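Local coordinates for Low molecular weight phosphotyrosine protein phosphatase 1 (Drosophila melanogaster, PDB 7CUY), which probably removes phosphate from tyrosine-phosphorylated proteins by hydrolysis and also acts on small aryl and acyl phosphates, as a cytoplasmic low-molecular-weight tyrosine phosphatase, at residues L6-G11 / A40-W45; L10-R15 / H68-I73. All coordinates share one frame; numbering follows the deposited sequence.

Interaction 1 of 2, residues L6-G11 / A40-W45; sequences LMICLG and AAIGGW
Ile8 pairs with Ala40, and Cys9 with Ala41, in a parallel beta ladder between strands 3-9 and 35-41. Four backbone hydrogen bonds, one of them weak, cross the contact. Ala40 N donates to Met7 O at 2.9 Å. The return bond, Cys9 N to Ala40 O, is weak at 3.5 Å, and a CA-H...O contact from Ile8 CA to the same Ala40 O lies beside it. Ile42 N then binds Cys9 O with an N-H...O angle of 167°. Beyond the strand ends, Gly43 N gives a straight bond of 2.9 Å to Leu10 O, so the pairing runs on into the loops. One water extends it further by donating to both Gly11 O and Gly43 O.

Apolar contacts fill the face that carries Ile8 and Ala40. Ile8 CD1 reaches across to Ala40 CB at 3.9 Å. Its other branch, CG2, meets Ile42 CD1 at 3.6 Å, and the two isoleucine side chains cross at about a right angle. Ile8 and Ile42 also touch helix 89-98, through Leu95 and Glu94. On the other face, the Cys9 side chain touches Ser16 of helix 15-29.

The third group is more exposed. Leu10 has CG anti to its backbone N (chi1 178°), and CD1 comes in the ring plane to the edge of Trp45, 3.8 Å from CH2. Leu10 O also lies at that edge, near CZ3.

Strands 3-9 and 35-41 are the two strands of a beta-alpha-beta unit with helix 15-29. Cys9, the probable catalytic nucleophile, ends the first strand. The backbone bonds on Cys9 O and Leu10 O therefore tie the start of the phosphate-binding loop to the neighbouring strand and its loop, while the Cys9 side chain points to the other face from Ile8.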
ATOM      1  N   LEU A   6      -3.974  -3.459   5.103  1.00 14.87           N
ATOM      2  CA  LEU A   6      -3.741  -4.105   3.806  1.00 14.61           C
ATOM      3  C   LEU A   6      -3.555  -3.046   2.731  1.00 14.59           C
ATOM      4  O   LEU A   6      -4.459  -2.236   2.499  1.00 16.91           O
ATOM      5  CB  LEU A   6      -4.909  -5.024   3.439  1.00 14.46           C
ATOM      6  CG  LEU A   6      -4.774  -5.852   2.151  1.00 17.82           C
ATOM      7  CD1 LEU A   6      -3.609  -6.865   2.250  1.00 18.39           C
ATOM      8  CD2 LEU A   6      -6.082  -6.561   1.808  1.00 19.03           C
ATOM      9  N   MET A   7      -2.395  -3.033   2.074  1.00 16.39           N
ATOM     10  CA  MET A   7      -2.172  -2.107   0.962  1.00 15.22           C
ATOM     11  C   MET A   7      -2.529  -2.766  -0.366  1.00 17.76           C
ATOM     12  O   MET A   7      -2.061  -3.864  -0.654  1.00 18.60           O
ATOM     13  CB  MET A   7      -0.719  -1.634   0.914  1.00 17.12           C
ATOM     14  CG  MET A   7      -0.230  -1.041   2.215  1.00 17.34           C
ATOM     15  SD  MET A   7      -1.037   0.510   2.604  1.00 20.16           S
ATOM     16  CE  MET A   7       0.022   1.102   3.963  1.00 16.27           C
ATOM     17  N   ILE A   8      -3.312  -2.071  -1.197  1.00 17.47           N
ATOM     18  CA  ILE A   8      -3.821  -2.604  -2.460  1.00 14.90           C
ATOM     19  C   ILE A   8      -3.386  -1.681  -3.590  1.00 20.96           C
ATOM     20  O   ILE A   8      -3.527  -0.454  -3.488  1.00 18.70           O
ATOM     21  CB  ILE A   8      -5.368  -2.692  -2.450  1.00 17.01           C
ATOM     22  CG1 ILE A   8      -5.872  -3.640  -1.363  1.00 15.96           C
ATOM     23  CG2 ILE A   8      -5.915  -3.060  -3.815  1.00 18.95           C
ATOM     24  CD1 ILE A   8      -5.220  -4.996  -1.404  1.00 19.90           C
ATOM     25  N   CYS A   9      -2.907  -2.261  -4.683  1.00 17.43           N
ATOM     26  CA  CYS A   9      -2.855  -1.518  -5.936  1.00 19.31           C
ATOM     27  C   CYS A   9      -3.331  -2.456  -7.042  1.00 23.27           C
ATOM     28  O   CYS A   9      -3.861  -3.544  -6.774  1.00 20.06           O
ATOM     29  CB  CYS A   9      -1.463  -0.934  -6.186  1.00 15.75           C
ATOM     30  SG  CYS A   9      -0.149  -2.149  -6.433  1.00 20.89           S
ATOM     31  N   LEU A  10      -3.156  -2.031  -8.295  1.00 20.93           N
ATOM     32  CA  LEU A  10      -3.765  -2.777  -9.395  1.00 25.42           C
ATOM     33  C   LEU A  10      -3.121  -4.152  -9.553  1.00 25.34           C
ATOM     34  O   LEU A  10      -3.828  -5.155  -9.718  1.00 24.00           O
ATOM     35  CB  LEU A  10      -3.674  -1.980 -10.697  1.00 21.51           C
ATOM     36  CG  LEU A  10      -4.223  -2.636 -11.976  1.00 23.37           C
ATOM     37  CD1 LEU A  10      -5.670  -3.095 -11.785  1.00 20.23           C
ATOM     38  CD2 LEU A  10      -4.134  -1.684 -13.153  1.00 21.53           C
ATOM     39  N   GLY A  11      -1.785  -4.220  -9.496  1.00 23.86           N
ATOM     40  CA  GLY A  11      -1.079  -5.470  -9.744  1.00 24.88           C
ATOM     41  C   GLY A  11      -0.161  -5.935  -8.625  1.00 22.84           C
ATOM     42  O   GLY A  11       0.324  -7.069  -8.659  1.00 20.71           O
ATOM     43  N   ALA A  40      -1.807  -6.656  -1.407  1.00 15.40           N
ATOM     44  CA  ALA A  40      -2.341  -7.577  -2.410  1.00 19.65           C
ATOM     45  C   ALA A  40      -2.811  -6.806  -3.642  1.00 20.03           C
ATOM     46  O   ALA A  40      -2.834  -5.570  -3.660  1.00 17.69           O
ATOM     47  CB  ALA A  40      -3.474  -8.435  -1.834  1.00 17.54           C
ATOM     48  N   ALA A  41      -3.219  -7.568  -4.664  1.00 18.68           N
ATOM     49  CA  ALA A  41      -3.511  -7.065  -6.003  1.00 21.25           C
ATOM     50  C   ALA A  41      -5.000  -7.147  -6.305  1.00 22.91           C
ATOM     51  O   ALA A  41      -5.655  -8.121  -5.918  1.00 19.75           O
ATOM     52  CB  ALA A  41      -2.760  -7.873  -7.069  1.00 20.63           C
ATOM     53  N   ILE A  42      -5.527  -6.118  -6.993  1.00 21.29           N
ATOM     54  CA  ILE A  42      -6.845  -6.227  -7.632  1.00 23.37           C
ATOM     55  C   ILE A  42      -6.809  -7.318  -8.696  1.00 23.14           C
ATOM     56  O   ILE A  42      -7.587  -8.279  -8.655  1.00 24.68           O
ATOM     57  CB  ILE A  42      -7.290  -4.883  -8.255  1.00 21.97           C
ATOM     58  CG1 ILE A  42      -7.399  -3.740  -7.235  1.00 20.39           C
ATOM     59  CG2 ILE A  42      -8.648  -5.033  -8.995  1.00 22.89           C
ATOM     60  CD1 ILE A  42      -8.514  -3.893  -6.233  1.00 20.85           C
ATOM     61  N   GLY A  43      -5.893  -7.176  -9.678  1.00 20.05           N
ATOM     62  CA  GLY A  43      -5.811  -8.117 -10.781  1.00 24.00           C
ATOM     63  C   GLY A  43      -4.811  -9.254 -10.547  1.00 27.62           C
ATOM     64  O   GLY A  43      -3.920  -9.169  -9.693  1.00 21.82           O
ATOM     65  N   GLY A  44      -4.953 -10.314 -11.343  1.00 25.55           N
ATOM     66  CA  GLY A  44      -4.252 -11.563 -11.114  1.00 27.05           C
ATOM     67  C   GLY A  44      -3.032 -11.836 -11.964  1.00 26.60           C
ATOM     68  O   GLY A  44      -2.432 -12.907 -11.814  1.00 26.46           O
ATOM     69  N   TRP A  45      -2.621 -10.892 -12.821  1.00 28.50           N
ATOM     70  CA  TRP A  45      -1.576 -11.167 -13.809  1.00 26.77           C
ATOM     71  C   TRP A  45      -0.286 -11.655 -13.165  1.00 25.52           C
ATOM     72  O   TRP A  45       0.359 -12.564 -13.686  1.00 23.85           O
ATOM     73  CB  TRP A  45      -1.271  -9.918 -14.644  1.00 22.22           C
ATOM     74  CG  TRP A  45      -2.451  -9.207 -15.218  1.00 26.45           C
ATOM     75  CD1 TRP A  45      -3.114  -9.507 -16.378  1.00 26.43           C
ATOM     76  CD2 TRP A  45      -3.099  -8.045 -14.674  1.00 23.24           C
ATOM     77  NE1 TRP A  45      -4.143  -8.609 -16.580  1.00 30.76           N
ATOM     78  CE2 TRP A  45      -4.158  -7.708 -15.546  1.00 25.26           C
ATOM     79  CE3 TRP A  45      -2.904  -7.280 -13.521  1.00 24.76           C
ATOM     80  CZ2 TRP A  45      -5.012  -6.633 -15.309  1.00 23.17           C
ATOM     81  CZ3 TRP A  45      -3.763  -6.200 -13.284  1.00 23.59           C
ATOM     82  CH2 TRP A  45      -4.802  -5.895 -14.174  1.00 25.84           C
TER
HETATM   83  O   HOH W   1      -1.153  -9.141 -10.410  1.00 30.23           O

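Interaction 2 of 2, residues L10-R15 / H68-I73; sequences LGNICR and HIVRQI
Asn12 and His68 meet tip to tip, and their bond is the polar centre of the contact. His68 NE2 donates to Asn12 OD1 at 2.6 Å, with an N-H...O angle of only 130°. The acceptor lies in the plane of the imidazole. The donor, however, sits above the amide plane of Asn12, and the two planes are 78° apart. The bond is thus short but bent at both ends. Asn12 CG is anti to its backbone N (chi1 -177°), which carries the amide toward segment 68-73. Its ND2 is hydrogen-bonded to Ser16 OG and Ser39 OG, so both ends of the amide are bonded and its rotation is fixed.

Val70 packs closest. CG1 rests against Asn12 OD1 at 3.6 Å and Gly11 O at 3.7 Å. CG2 lies 3.3 Å from Asn12 O and meets the CG2 methyl of Ile13 at 3.6 Å. The Val70 backbone N lies over one face of the His68 ring, toward its rim.

The other side of segment 68-73 is looser. Ile69 is exposed and points away from the loop. Arg71 also turns away, and its guanidinium forms salt bridges with Asp38 and Asp77. His68 itself is only partly exposed, with its ring against Pro17 and Glu20 of helix 15-29.

Residues 10-15 belong to the phosphate-binding loop of the low-molecular-weight phosphatases, the CX5R P-loop that runs from Cys9 to Arg15. Here its backbone N atoms of Gly11, Ile13 and Cys14, with Arg15 NE, hold the sulfonate of a bound EPE molecule. An asparagine held by serine hydroxyls behind such a loop is typical of this family's active site.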
ATOM      1  N   LEU A  10      -3.156  -2.031  -8.295  1.00 20.93           N
ATOM      2  CA  LEU A  10      -3.765  -2.777  -9.395  1.00 25.42           C
ATOM      3  C   LEU A  10      -3.121  -4.152  -9.553  1.00 25.34           C
ATOM      4  O   LEU A  10      -3.828  -5.155  -9.718  1.00 24.00           O
ATOM      5  CB  LEU A  10      -3.674  -1.980 -10.697  1.00 21.51           C
ATOM      6  CG  LEU A  10      -4.223  -2.636 -11.976  1.00 23.37           C
ATOM      7  CD1 LEU A  10      -5.670  -3.095 -11.785  1.00 20.23           C
ATOM      8  CD2 LEU A  10      -4.134  -1.684 -13.153  1.00 21.53           C
ATOM      9  N   GLY A  11      -1.785  -4.220  -9.496  1.00 23.86           N
ATOM     10  CA  GLY A  11      -1.079  -5.470  -9.744  1.00 24.88           C
ATOM     11  C   GLY A  11      -0.161  -5.935  -8.625  1.00 22.84           C
ATOM     12  O   GLY A  11       0.324  -7.069  -8.659  1.00 20.71           O
ATOM     13  N   ASN A  12       0.110  -5.072  -7.635  1.00 22.00           N
ATOM     14  CA  ASN A  12       0.863  -5.461  -6.442  1.00 19.72           C
ATOM     15  C   ASN A  12       2.325  -5.781  -6.776  1.00 23.29           C
ATOM     16  O   ASN A  12       2.980  -6.568  -6.092  1.00 20.05           O
ATOM     17  CB  ASN A  12       0.154  -6.628  -5.736  1.00 20.53           C
ATOM     18  CG  ASN A  12       0.820  -7.066  -4.421  1.00 26.30           C
ATOM     19  OD1 ASN A  12       1.014  -8.271  -4.195  1.00 22.62           O
ATOM     20  ND2 ASN A  12       1.136  -6.105  -3.541  1.00 20.59           N
ATOM     21  N   ILE A  13       2.853  -5.174  -7.834  1.00 21.25           N
ATOM     22  CA  ILE A  13       4.268  -5.300  -8.151  1.00 22.15           C
ATOM     23  C   ILE A  13       5.014  -3.970  -8.092  1.00 24.55           C
ATOM     24  O   ILE A  13       6.255  -3.983  -8.027  1.00 24.00           O
ATOM     25  CB  ILE A  13       4.481  -5.967  -9.525  1.00 23.64           C
ATOM     26  CG1 ILE A  13       3.743  -5.207 -10.631  1.00 22.95           C
ATOM     27  CG2 ILE A  13       4.021  -7.393  -9.493  1.00 22.68           C
ATOM     28  CD1 ILE A  13       4.195  -5.635 -12.047  1.00 24.37           C
ATOM     29  N   CYS A  14       4.321  -2.828  -8.115  1.00 21.59           N
ATOM     30  CA  CYS A  14       4.950  -1.509  -8.089  1.00 21.83           C
ATOM     31  C   CYS A  14       4.619  -0.729  -6.824  1.00 23.31           C
ATOM     32  O   CYS A  14       5.507  -0.444  -6.014  1.00 26.41           O
ATOM     33  CB  CYS A  14       4.530  -0.668  -9.300  1.00 22.81           C
ATOM     34  SG  CYS A  14       4.942  -1.324 -10.931  1.00 26.63           S
ATOM     35  N   ARG A  15       3.354  -0.351  -6.637  1.00 23.52           N
ATOM     36  CA  ARG A  15       3.015   0.630  -5.611  1.00 21.47           C
ATOM     37  C   ARG A  15       2.811   0.006  -4.232  1.00 18.83           C
ATOM     38  O   ARG A  15       3.492   0.380  -3.277  1.00 19.08           O
ATOM     39  CB  ARG A  15       1.771   1.416  -6.037  1.00 20.94           C
ATOM     40  CG  ARG A  15       2.056   2.413  -7.139  1.00 19.59           C
ATOM     41  CD  ARG A  15       0.774   2.997  -7.681  1.00 18.48           C
ATOM     42  NE  ARG A  15      -0.020   2.018  -8.419  1.00 22.75           N
ATOM     43  CZ  ARG A  15      -1.238   2.251  -8.898  1.00 22.36           C
ATOM     44  NH1 ARG A  15      -1.818   3.436  -8.706  1.00 15.81           N
ATOM     45  NH2 ARG A  15      -1.878   1.292  -9.558  1.00 20.71           N
ATOM     46  N   HIS A  68       8.316  -9.851  -0.779  1.00 37.49           N
ATOM     47  CA  HIS A  68       6.899 -10.132  -0.844  1.00 34.94           C
ATOM     48  C   HIS A  68       6.584 -10.929  -2.110  1.00 32.09           C
ATOM     49  O   HIS A  68       7.248 -10.790  -3.143  1.00 33.46           O
ATOM     50  CB  HIS A  68       6.146  -8.796  -0.744  1.00 31.68           C
ATOM     51  CG  HIS A  68       4.868  -8.732  -1.510  1.00 34.01           C
ATOM     52  ND1 HIS A  68       3.655  -9.125  -0.974  1.00 33.65           N
ATOM     53  CD2 HIS A  68       4.603  -8.282  -2.762  1.00 32.46           C
ATOM     54  CE1 HIS A  68       2.703  -8.935  -1.872  1.00 28.20           C
ATOM     55  NE2 HIS A  68       3.254  -8.427  -2.967  1.00 28.82           N
ATOM     56  N   ILE A  69       5.595 -11.810  -2.006  1.00 29.94           N
ATOM     57  CA  ILE A  69       5.084 -12.575  -3.139  1.00 27.28           C
ATOM     58  C   ILE A  69       3.689 -12.065  -3.470  1.00 26.75           C
ATOM     59  O   ILE A  69       2.830 -11.987  -2.583  1.00 25.66           O
ATOM     60  CB  ILE A  69       5.033 -14.083  -2.840  1.00 30.23           C
ATOM     61  CG1 ILE A  69       6.397 -14.606  -2.382  1.00 35.63           C
ATOM     62  CG2 ILE A  69       4.578 -14.842  -4.084  1.00 27.61           C
ATOM     63  CD1 ILE A  69       6.476 -16.118  -2.350  1.00 35.71           C
ATOM     64  N   VAL A  70       3.453 -11.765  -4.750  1.00 23.85           N
ATOM     65  CA  VAL A  70       2.178 -11.200  -5.187  1.00 23.95           C
ATOM     66  C   VAL A  70       1.040 -12.178  -4.934  1.00 23.91           C
ATOM     67  O   VAL A  70       1.047 -13.313  -5.424  1.00 26.41           O
ATOM     68  CB  VAL A  70       2.233 -10.820  -6.671  1.00 26.13           C
ATOM     69  CG1 VAL A  70       0.853 -10.380  -7.154  1.00 23.61           C
ATOM     70  CG2 VAL A  70       3.269  -9.728  -6.909  1.00 24.13           C
ATOM     71  N   ARG A  71       0.030 -11.724  -4.204  1.00 21.68           N
ATOM     72  CA  ARG A  71      -1.232 -12.434  -4.115  1.00 21.06           C
ATOM     73  C   ARG A  71      -2.359 -11.479  -4.477  1.00 23.91           C
ATOM     74  O   ARG A  71      -2.207 -10.246  -4.443  1.00 21.06           O
ATOM     75  CB  ARG A  71      -1.466 -13.029  -2.714  1.00 21.63           C
ATOM     76  CG  ARG A  71      -2.123 -12.068  -1.726  1.00 22.12           C
ATOM     77  CD  ARG A  71      -2.489 -12.758  -0.420  1.00 25.15           C
ATOM     78  NE  ARG A  71      -2.821 -11.811   0.647  1.00 26.43           N
ATOM     79  CZ  ARG A  71      -4.039 -11.316   0.868  1.00 27.25           C
ATOM     80  NH1 ARG A  71      -5.069 -11.668   0.098  1.00 23.94           N
ATOM     81  NH2 ARG A  71      -4.231 -10.457   1.865  1.00 23.62           N
ATOM     82  N   GLN A  72      -3.503 -12.061  -4.827  1.00 22.26           N
ATOM     83  CA  GLN A  72      -4.669 -11.283  -5.201  1.00 21.84           C
ATOM     84  C   GLN A  72      -5.581 -11.102  -3.996  1.00 24.06           C
ATOM     85  O   GLN A  72      -5.693 -11.990  -3.141  1.00 22.80           O
ATOM     86  CB  GLN A  72      -5.425 -11.947  -6.349  1.00 22.57           C
ATOM     87  CG  GLN A  72      -6.227 -10.980  -7.166  1.00 22.76           C
ATOM     88  CD  GLN A  72      -6.971 -11.665  -8.278  1.00 28.38           C
ATOM     89  OE1 GLN A  72      -6.885 -12.887  -8.429  1.00 23.34           O
ATOM     90  NE2 GLN A  72      -7.704 -10.889  -9.071  1.00 24.18           N
ATOM     91  N   ILE A  73      -6.220  -9.932  -3.929  1.00 21.25           N
ATOM     92  CA  ILE A  73      -7.168  -9.665  -2.862  1.00 21.04           C
ATOM     93  C   ILE A  73      -8.288 -10.703  -2.911  1.00 26.13           C
ATOM     94  O   ILE A  73      -8.656 -11.214  -3.981  1.00 24.95           O
ATOM     95  CB  ILE A  73      -7.707  -8.229  -3.001  1.00 20.84           C
ATOM     96  CG1 ILE A  73      -8.576  -7.822  -1.806  1.00 20.46           C
ATOM     97  CG2 ILE A  73      -8.504  -8.066  -4.295  1.00 23.47           C
ATOM     98  CD1 ILE A  73      -8.957  -6.322  -1.813  1.00 16.50           C
TER

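How the interactions relate
The two contacts share Leu10 and Gly11, at the start of the phosphate-binding loop. Interaction 1 is the more buried: it joins two sheet strands through backbone bonds and aliphatic side chains, and it opens to solvent toward the Leu10 and Trp45 end. Interaction 2 is partly buried and joins two loops with no regular structure, so one side-chain hydrogen bond and the methyls of one valine do the work. It buries less than half as much surface. The second segments also meet. Ile42 O receives a probable hydrogen bond from Gln72 NE2, and Ala41 O one from Ile73 N. Segment 68-73 thus borders both the edge strand 35-41 and the phosphate-binding loop.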